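Local structure of endoglucanase (Thermotoga maritima, 1VHO) at residues A[99-105]-A[151-157]; A[226-230]-A[276-281]; A[254-259]-A[297-301]. The protein probably acts as a metal-dependent aminopeptidase of the M42 family, whose members bind two divalent cations per subunit, despite its name of endoglucanase. All blocks are in the same frame, centred on the assembly; numbering follows the deposited sequence.

Contact 1. Residues A[99-105]-A[151-157]; sequences SKVRIYT and DIAVIDQ
Arg102 and Val154 face each other as the hydrogen-bonded pair at the middle of this antiparallel ladder. Arg102 N donates to Val154 O over 2.9 Å, and Val154 N answers to Arg102 O over 3.0 Å. Further along, Tyr104 N is taken up by Ile152 O, and beyond the other end of strand 152-155 Asp156 N meets Lys100 O at 2.9 Å. The Asp156 carboxylate then faces Arg102 directly and Lys100 through water. Its OD1 takes Arg102 NH1 at 3.0 Å in a salt bridge, from the anti side and tilted from the carboxylate plane, the guanidinium and carboxylate planes turned 61° apart, while OD2 and Lys100 NZ, 4.2 Å apart, share a bridging water. A second water joins Lys100 NZ to Asp156 O, and another links Arg102 NH1 to Gln157 O. Arg102 NH2 has its salt bridge with Asp18, which also accepts from Tyr104 OH. Among the apolar side chains, Ile103 CG1 lies on Ala153 CB at 3.7 Å. Both strands are interior to the six-stranded antiparallel sheet: strand 108-113 pairs with the far edge of 100-105, and strand 73-79 with that of 152-155.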
# COMPACT_ATOMS: atom_id res chain seq x y z
N SER A 99 -0.72 18.43 -4.44
CA SER A 99 -1.15 19.84 -4.55
C SER A 99 -1.84 20.14 -3.22
O SER A 99 -1.21 20.76 -2.35
CB SER A 99 -1.94 20.15 -5.78
OG SER A 99 -2.59 21.41 -5.70
N LYS A 100 -3.04 19.60 -3.01
CA LYS A 100 -3.72 19.81 -1.72
C LYS A 100 -3.08 18.88 -0.67
O LYS A 100 -2.88 17.66 -0.88
CB LYS A 100 -5.22 19.45 -1.84
CG LYS A 100 -6.07 20.57 -2.51
CD LYS A 100 -7.54 20.10 -2.70
CE LYS A 100 -8.17 19.77 -1.36
NZ LYS A 100 -9.62 19.40 -1.47
N VAL A 101 -2.82 19.46 0.50
CA VAL A 101 -2.27 18.77 1.62
C VAL A 101 -3.03 19.09 2.90
O VAL A 101 -3.74 20.10 2.96
CB VAL A 101 -0.77 19.05 1.94
CG1 VAL A 101 0.12 18.45 0.86
CG2 VAL A 101 -0.54 20.58 2.09
N ARG A 102 -3.01 18.13 3.82
CA ARG A 102 -3.63 18.34 5.13
C ARG A 102 -2.51 18.13 6.15
O ARG A 102 -1.77 17.16 6.06
CB ARG A 102 -4.86 17.53 5.43
CG ARG A 102 -4.71 16.01 5.22
CD ARG A 102 -6.13 15.41 5.19
NE ARG A 102 -6.14 13.94 5.18
CZ ARG A 102 -7.06 13.24 4.45
NH1 ARG A 102 -7.96 13.88 3.67
NH2 ARG A 102 -7.10 11.93 4.55
N ILE A 103 -2.40 19.08 7.09
CA ILE A 103 -1.28 19.02 8.03
C ILE A 103 -1.72 18.85 9.47
O ILE A 103 -2.62 19.59 9.93
CB ILE A 103 -0.47 20.36 7.92
CG1 ILE A 103 -0.16 20.69 6.47
CG2 ILE A 103 0.83 20.20 8.75
CD1 ILE A 103 0.69 21.95 6.24
N TYR A 104 -1.15 17.87 10.15
CA TYR A 104 -1.49 17.63 11.54
C TYR A 104 -0.78 18.64 12.42
O TYR A 104 0.46 18.69 12.41
CB TYR A 104 -1.08 16.20 11.98
CG TYR A 104 -2.05 15.20 11.33
CD1 TYR A 104 -1.79 14.63 10.10
CD2 TYR A 104 -3.22 14.89 12.01
CE1 TYR A 104 -2.70 13.76 9.52
CE2 TYR A 104 -4.12 13.97 11.47
CZ TYR A 104 -3.85 13.44 10.20
OH TYR A 104 -4.78 12.59 9.65
N THR A 105 -1.53 19.43 13.16
CA THR A 105 -0.93 20.41 14.08
C THR A 105 -1.46 20.15 15.49
O THR A 105 -2.38 19.37 15.75
CB THR A 105 -1.28 21.86 13.68
OG1 THR A 105 -2.67 22.16 14.03
CG2 THR A 105 -1.10 22.06 12.18
N ASP A 151 5.57 19.35 12.20
CA ASP A 151 4.18 18.96 11.87
C ASP A 151 4.24 18.09 10.60
O ASP A 151 5.06 18.35 9.74
CB ASP A 151 3.28 20.18 11.70
CG ASP A 151 2.88 20.76 13.07
OD1 ASP A 151 2.99 20.09 14.11
OD2 ASP A 151 2.48 21.92 13.10
N ILE A 152 3.33 17.12 10.52
CA ILE A 152 3.37 16.18 9.38
C ILE A 152 2.18 16.43 8.44
O ILE A 152 1.07 16.59 8.90
CB ILE A 152 3.29 14.75 9.91
CG1 ILE A 152 4.57 14.39 10.75
CG2 ILE A 152 3.11 13.72 8.78
CD1 ILE A 152 5.83 14.43 9.93
N ALA A 153 2.44 16.40 7.15
CA ALA A 153 1.38 16.61 6.16
C ALA A 153 1.24 15.38 5.27
O ALA A 153 2.21 14.65 5.09
CB ALA A 153 1.81 17.78 5.23
N VAL A 154 0.02 15.11 4.80
CA VAL A 154 -0.18 14.03 3.85
C VAL A 154 -1.03 14.65 2.71
O VAL A 154 -1.53 15.77 2.86
CB VAL A 154 -0.92 12.83 4.44
CG1 VAL A 154 -0.04 12.15 5.53
CG2 VAL A 154 -2.23 13.30 5.06
N ILE A 155 -1.22 13.92 1.64
CA ILE A 155 -2.07 14.40 0.54
C ILE A 155 -3.51 14.47 1.02
O ILE A 155 -4.04 13.60 1.72
CB ILE A 155 -1.97 13.38 -0.63
CG1 ILE A 155 -0.59 13.50 -1.26
CG2 ILE A 155 -3.07 13.61 -1.66
CD1 ILE A 155 -0.33 14.83 -1.88
N ASP A 156 -4.20 15.58 0.69
CA ASP A 156 -5.58 15.75 1.13
C ASP A 156 -6.50 15.33 -0.04
O ASP A 156 -6.70 16.12 -0.94
CB ASP A 156 -5.84 17.20 1.51
CG ASP A 156 -7.22 17.50 2.04
OD1 ASP A 156 -8.02 16.59 2.38
OD2 ASP A 156 -7.58 18.70 2.13
N GLN A 157 -6.90 14.08 -0.04
CA GLN A 157 -7.75 13.54 -1.11
C GLN A 157 -8.83 12.63 -0.52
O GLN A 157 -8.50 11.73 0.28
CB GLN A 157 -6.90 12.63 -2.03
CG GLN A 157 -7.68 12.03 -3.23
CD GLN A 157 -8.03 13.09 -4.25
OE1 GLN A 157 -7.30 14.05 -4.51
NE2 GLN A 157 -9.18 12.97 -4.96
O HOH W 1 -10.05 19.49 1.29
O HOH W 2 -9.03 16.91 -2.56
O HOH W 3 -6.10 20.82 1.23
O HOH W 4 -9.59 11.54 2.97

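Contact 2. Residues A[226-230]-A[276-281]; sequences MDVTF and EAVGGR
Asp227 meets Arg281 with both carboxylate oxygens, each doing a different job. OD1 receives Arg281 NE at 2.8 Å, nearly in line with its own C-O bond and close to the guanidinium plane, and takes a weaker second bond from NH1. OD2 accepts the backbone N of Arg281 at 2.9 Å from the syn side, though tilted out of the carboxylate plane, so side chain and main chain of one arginine close round one acid. With CG swung away from its backbone N (chi1 -152°), Asp227 extends off the strand to where the loop passes. Arg281 runs straight through chi2 and then bends at chi3 (-58°), which turns NE in toward OD1 of Asp227; the two planes stay 58° apart, so this is no flat, two-pronged pairing. Val228 CG2 lies 3.7 Å above one guanidinium face, offset toward its rim. Beside the bridge, Gly280 CA comes within 3.1 Å of Asp227 OD2.

At the other end of the contact Thr229 OG1 donates over 2.7 Å to the syn lone pair of Glu276 OE1, on the side of the other carboxylate oxygen. The threonine hydroxyl is anti to its backbone N, and the glutamate, extended beyond CG, reaches it from the opposite direction.

Asp227 and Asp172 are both predicted zinc ligands, and Arg281 NH2 forms a salt bridge with Asp172, while NH1 also bonds to Asn173. In this model, then, the arginine's positive charge lies between two acids of the expected metal site. Strand 222-229 is an inner strand of the mixed eight-stranded sheet, flanked by 61-67 and 297-304; helix 171-187 packs against Met226 and Val228, and the 276-281 loop leaves the sheet from one of its two edge strands, 274-276.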
# COMPACT_ATOMS: atom_id res chain seq x y z
N MSE A 226 2.83 -8.66 -2.38
CA MSE A 226 1.89 -7.87 -3.16
C MSE A 226 2.58 -6.60 -3.67
O MSE A 226 3.30 -5.97 -2.89
CB MSE A 226 0.75 -7.39 -2.24
CG MSE A 226 -0.09 -8.44 -1.57
SE MSE A 226 -1.20 -9.30 -2.87
CE MSE A 226 -0.07 -10.77 -3.34
N ASP A 227 2.15 -6.14 -4.83
CA ASP A 227 2.68 -4.88 -5.33
C ASP A 227 1.61 -4.32 -6.28
O ASP A 227 0.50 -4.87 -6.34
CB ASP A 227 4.00 -5.09 -6.07
CG ASP A 227 4.91 -3.87 -6.03
OD1 ASP A 227 4.47 -2.73 -5.78
OD2 ASP A 227 6.13 -4.05 -6.25
N VAL A 228 1.92 -3.22 -6.93
CA VAL A 228 1.00 -2.65 -7.92
C VAL A 228 1.84 -2.39 -9.19
O VAL A 228 3.07 -2.29 -9.08
CB VAL A 228 0.33 -1.33 -7.50
CG1 VAL A 228 -0.70 -1.61 -6.37
CG2 VAL A 228 1.40 -0.37 -7.01
N THR A 229 1.15 -2.32 -10.32
CA THR A 229 1.90 -2.04 -11.56
C THR A 229 0.99 -1.43 -12.60
O THR A 229 -0.23 -1.45 -12.52
CB THR A 229 2.41 -3.41 -12.13
OG1 THR A 229 3.39 -3.19 -13.15
CG2 THR A 229 1.25 -4.19 -12.77
N PHE A 230 1.55 -0.98 -13.72
CA PHE A 230 0.68 -0.57 -14.84
C PHE A 230 1.55 -0.52 -16.09
O PHE A 230 1.40 -1.35 -16.98
CB PHE A 230 -0.09 0.72 -14.64
CG PHE A 230 -1.26 0.85 -15.60
CD1 PHE A 230 -2.32 -0.05 -15.55
CD2 PHE A 230 -1.27 1.85 -16.56
CE1 PHE A 230 -3.37 0.05 -16.46
CE2 PHE A 230 -2.31 1.94 -17.48
CZ PHE A 230 -3.36 1.04 -17.43
N GLU A 276 3.76 -9.90 -16.35
CA GLU A 276 4.78 -8.88 -16.69
C GLU A 276 6.13 -9.54 -16.54
O GLU A 276 6.32 -10.41 -15.68
CB GLU A 276 4.59 -7.64 -15.82
CG GLU A 276 4.89 -7.83 -14.34
CD GLU A 276 4.47 -6.59 -13.52
OE1 GLU A 276 4.32 -5.49 -14.09
OE2 GLU A 276 4.24 -6.74 -12.32
N ALA A 277 7.10 -9.20 -17.39
CA ALA A 277 8.41 -9.82 -17.38
C ALA A 277 9.15 -9.64 -16.07
O ALA A 277 9.86 -10.55 -15.68
CB ALA A 277 9.29 -9.26 -18.51
N VAL A 278 9.09 -8.47 -15.44
CA VAL A 278 9.81 -8.33 -14.17
C VAL A 278 8.81 -7.90 -13.09
O VAL A 278 8.21 -8.75 -12.42
CB VAL A 278 10.99 -7.36 -14.27
CG1 VAL A 278 11.65 -7.13 -12.92
CG2 VAL A 278 12.03 -7.86 -15.27
N GLY A 279 8.53 -6.62 -13.00
CA GLY A 279 7.60 -6.10 -12.00
C GLY A 279 8.32 -5.71 -10.71
O GLY A 279 9.52 -5.92 -10.52
N GLY A 280 7.58 -5.12 -9.79
CA GLY A 280 8.15 -4.70 -8.50
C GLY A 280 8.53 -3.22 -8.59
O GLY A 280 9.22 -2.81 -9.51
N ARG A 281 8.02 -2.44 -7.67
CA ARG A 281 8.28 -1.01 -7.63
C ARG A 281 9.71 -0.80 -7.10
O ARG A 281 10.36 -1.79 -6.72
CB ARG A 281 7.25 -0.31 -6.75
CG ARG A 281 6.02 0.24 -7.49
CD ARG A 281 5.12 0.95 -6.46
NE ARG A 281 4.75 0.02 -5.41
CZ ARG A 281 4.16 0.20 -4.24
NH1 ARG A 281 3.92 -0.86 -3.43
NH2 ARG A 281 3.88 1.44 -3.82

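Contact 3. Residues A[254-259]-A[297-301]; sequences VDRNLV and RTSLI
Val254 opens the contact with its backbone close to one carbonyl of the strand: its CA is 3.4 Å from Thr298 O in a CA-H...O contact, and its CG1 branch, anti to the carbonyl carbon, reaches on to Leu300 CB at 4.3 Å. Asp255 follows with the one hydrogen bond between the segments, its N donating to Thr298 O over 2.8 Å. The same residue is the N-cap of helix 256-268, whose start packs on strand 297-304, an inner strand of the mixed sheet between 222-229 and 247-249. With CG anti to the backbone N (chi1 -178°), the carboxylate folds round so that OD1 accepts from Leu258 N at 2.9 Å, on its anti side and somewhat out of the carboxylate plane. OD2 faces the strand and lies along the aliphatic part of Arg297, 3.3 Å from CG, while the guanidinium bends away at chi3. After Arg256 and Asn257, the helix turns Leu258 back to the strand. Its CD2 sits 3.5 Å from Arg297 O, and CD1 touches the edge of the arginine's guanidinium, close to its plane. Val259, one step on, brings CG2 to Ser299 OG at 3.9 Å, a purely van der Waals approach.

Polar bonds gather at Asp255, with apolar branches of Val254, Leu258 and Val259 before and after it. Asp255 N holds the chain to the strand and its carboxylate caps the helix, which is consistent with setting the helix start against the sheet. Asp255 and Arg297 carry opposite charges, but with OD2 4.9 Å from NE any attraction would be longer-range.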
# COMPACT_ATOMS: atom_id res chain seq x y z
N VAL A 254 11.58 -14.49 -8.81
CA VAL A 254 10.50 -15.40 -8.45
C VAL A 254 10.83 -16.87 -8.65
O VAL A 254 11.65 -17.23 -9.49
CB VAL A 254 9.19 -15.08 -9.18
CG1 VAL A 254 8.84 -13.60 -8.98
CG2 VAL A 254 9.25 -15.42 -10.66
N ASP A 255 10.15 -17.68 -7.83
CA ASP A 255 10.32 -19.14 -7.99
C ASP A 255 9.33 -19.52 -9.10
O ASP A 255 8.13 -19.64 -8.85
CB ASP A 255 10.08 -19.84 -6.69
CG ASP A 255 10.27 -21.34 -6.73
OD1 ASP A 255 9.55 -22.04 -7.47
OD2 ASP A 255 11.13 -21.84 -5.98
N ARG A 256 9.82 -19.75 -10.33
CA ARG A 256 8.90 -20.02 -11.44
C ARG A 256 8.04 -21.25 -11.26
O ARG A 256 6.94 -21.29 -11.82
CB ARG A 256 9.68 -20.05 -12.77
CG ARG A 256 8.78 -20.14 -13.99
CD ARG A 256 8.02 -18.85 -14.27
NE ARG A 256 7.06 -18.99 -15.35
CZ ARG A 256 5.92 -19.64 -15.39
NH1 ARG A 256 5.46 -20.31 -14.33
NH2 ARG A 256 5.18 -19.61 -16.50
N ASN A 257 8.49 -22.25 -10.52
CA ASN A 257 7.67 -23.46 -10.30
C ASN A 257 6.51 -23.13 -9.36
O ASN A 257 5.40 -23.61 -9.54
CB ASN A 257 8.51 -24.58 -9.69
CG ASN A 257 7.69 -25.83 -9.42
OD1 ASN A 257 7.75 -26.42 -8.34
ND2 ASN A 257 6.88 -26.24 -10.39
N LEU A 258 6.78 -22.38 -8.31
CA LEU A 258 5.67 -21.96 -7.39
C LEU A 258 4.68 -21.13 -8.19
O LEU A 258 3.46 -21.31 -8.18
CB LEU A 258 6.27 -21.11 -6.26
CG LEU A 258 5.24 -20.33 -5.39
CD1 LEU A 258 4.30 -21.31 -4.72
CD2 LEU A 258 5.94 -19.44 -4.37
N VAL A 259 5.24 -20.25 -9.05
CA VAL A 259 4.39 -19.42 -9.90
C VAL A 259 3.52 -20.29 -10.80
O VAL A 259 2.32 -20.07 -10.93
CB VAL A 259 5.25 -18.42 -10.68
CG1 VAL A 259 4.45 -17.65 -11.74
CG2 VAL A 259 5.89 -17.41 -9.69
N ARG A 297 10.57 -19.79 -1.13
CA ARG A 297 10.09 -19.74 -2.53
C ARG A 297 9.11 -18.55 -2.61
O ARG A 297 8.15 -18.59 -1.84
CB ARG A 297 9.43 -21.04 -2.92
CG ARG A 297 10.42 -22.23 -2.79
CD ARG A 297 9.78 -23.52 -3.30
NE ARG A 297 9.04 -24.20 -2.25
CZ ARG A 297 7.77 -24.04 -1.95
NH1 ARG A 297 7.03 -23.19 -2.65
NH2 ARG A 297 7.23 -24.74 -0.95
N THR A 298 9.37 -17.61 -3.51
CA THR A 298 8.54 -16.42 -3.58
C THR A 298 7.93 -16.10 -4.92
O THR A 298 8.41 -16.41 -6.01
CB THR A 298 9.38 -15.20 -3.11
OG1 THR A 298 10.03 -15.47 -1.85
CG2 THR A 298 8.48 -13.99 -2.85
N SER A 299 6.72 -15.51 -4.84
CA SER A 299 5.98 -15.07 -6.00
C SER A 299 5.63 -13.58 -5.81
O SER A 299 5.36 -13.18 -4.67
CB SER A 299 4.69 -15.88 -6.16
OG SER A 299 3.89 -15.27 -7.18
N LEU A 300 5.64 -12.80 -6.88
CA LEU A 300 5.25 -11.40 -6.86
C LEU A 300 3.96 -11.27 -7.67
O LEU A 300 3.88 -11.75 -8.80
CB LEU A 300 6.30 -10.49 -7.50
CG LEU A 300 5.88 -8.99 -7.59
CD1 LEU A 300 6.05 -8.41 -6.18
CD2 LEU A 300 6.81 -8.32 -8.58
N ILE A 301 2.90 -10.75 -7.07
CA ILE A 301 1.63 -10.59 -7.77
C ILE A 301 1.17 -9.14 -7.55
O ILE A 301 1.13 -8.71 -6.39
CB ILE A 301 0.54 -11.58 -7.38
CG1 ILE A 301 1.04 -13.04 -7.50
CG2 ILE A 301 -0.69 -11.43 -8.29
CD1 ILE A 301 0.13 -14.09 -6.97

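Contacts 2 and 3 belong to the same mixed sheet, through neighbouring strands 222-229 and 297-304, and they touch: Asp227 N lies 3.2 Å from Ile301 O, a probable hydrogen bond, and Leu300 CD2 packs on Gly279 and Gly280. Contact 1 stands apart in the antiparallel sheet, its centre about 28 Å from that of contact 2 and about 38 Å from that of contact 3, across the centre of the chain. It is partly buried, a ladder of backbone bonds edged by charges and water. Contacts 2 and 3 are buried: the former relies on a salt bridge, a main-chain N-H and a hydroxyl-carboxylate bond beside the predicted metal site, the latter on one backbone bond, a helix cap and apolar branches.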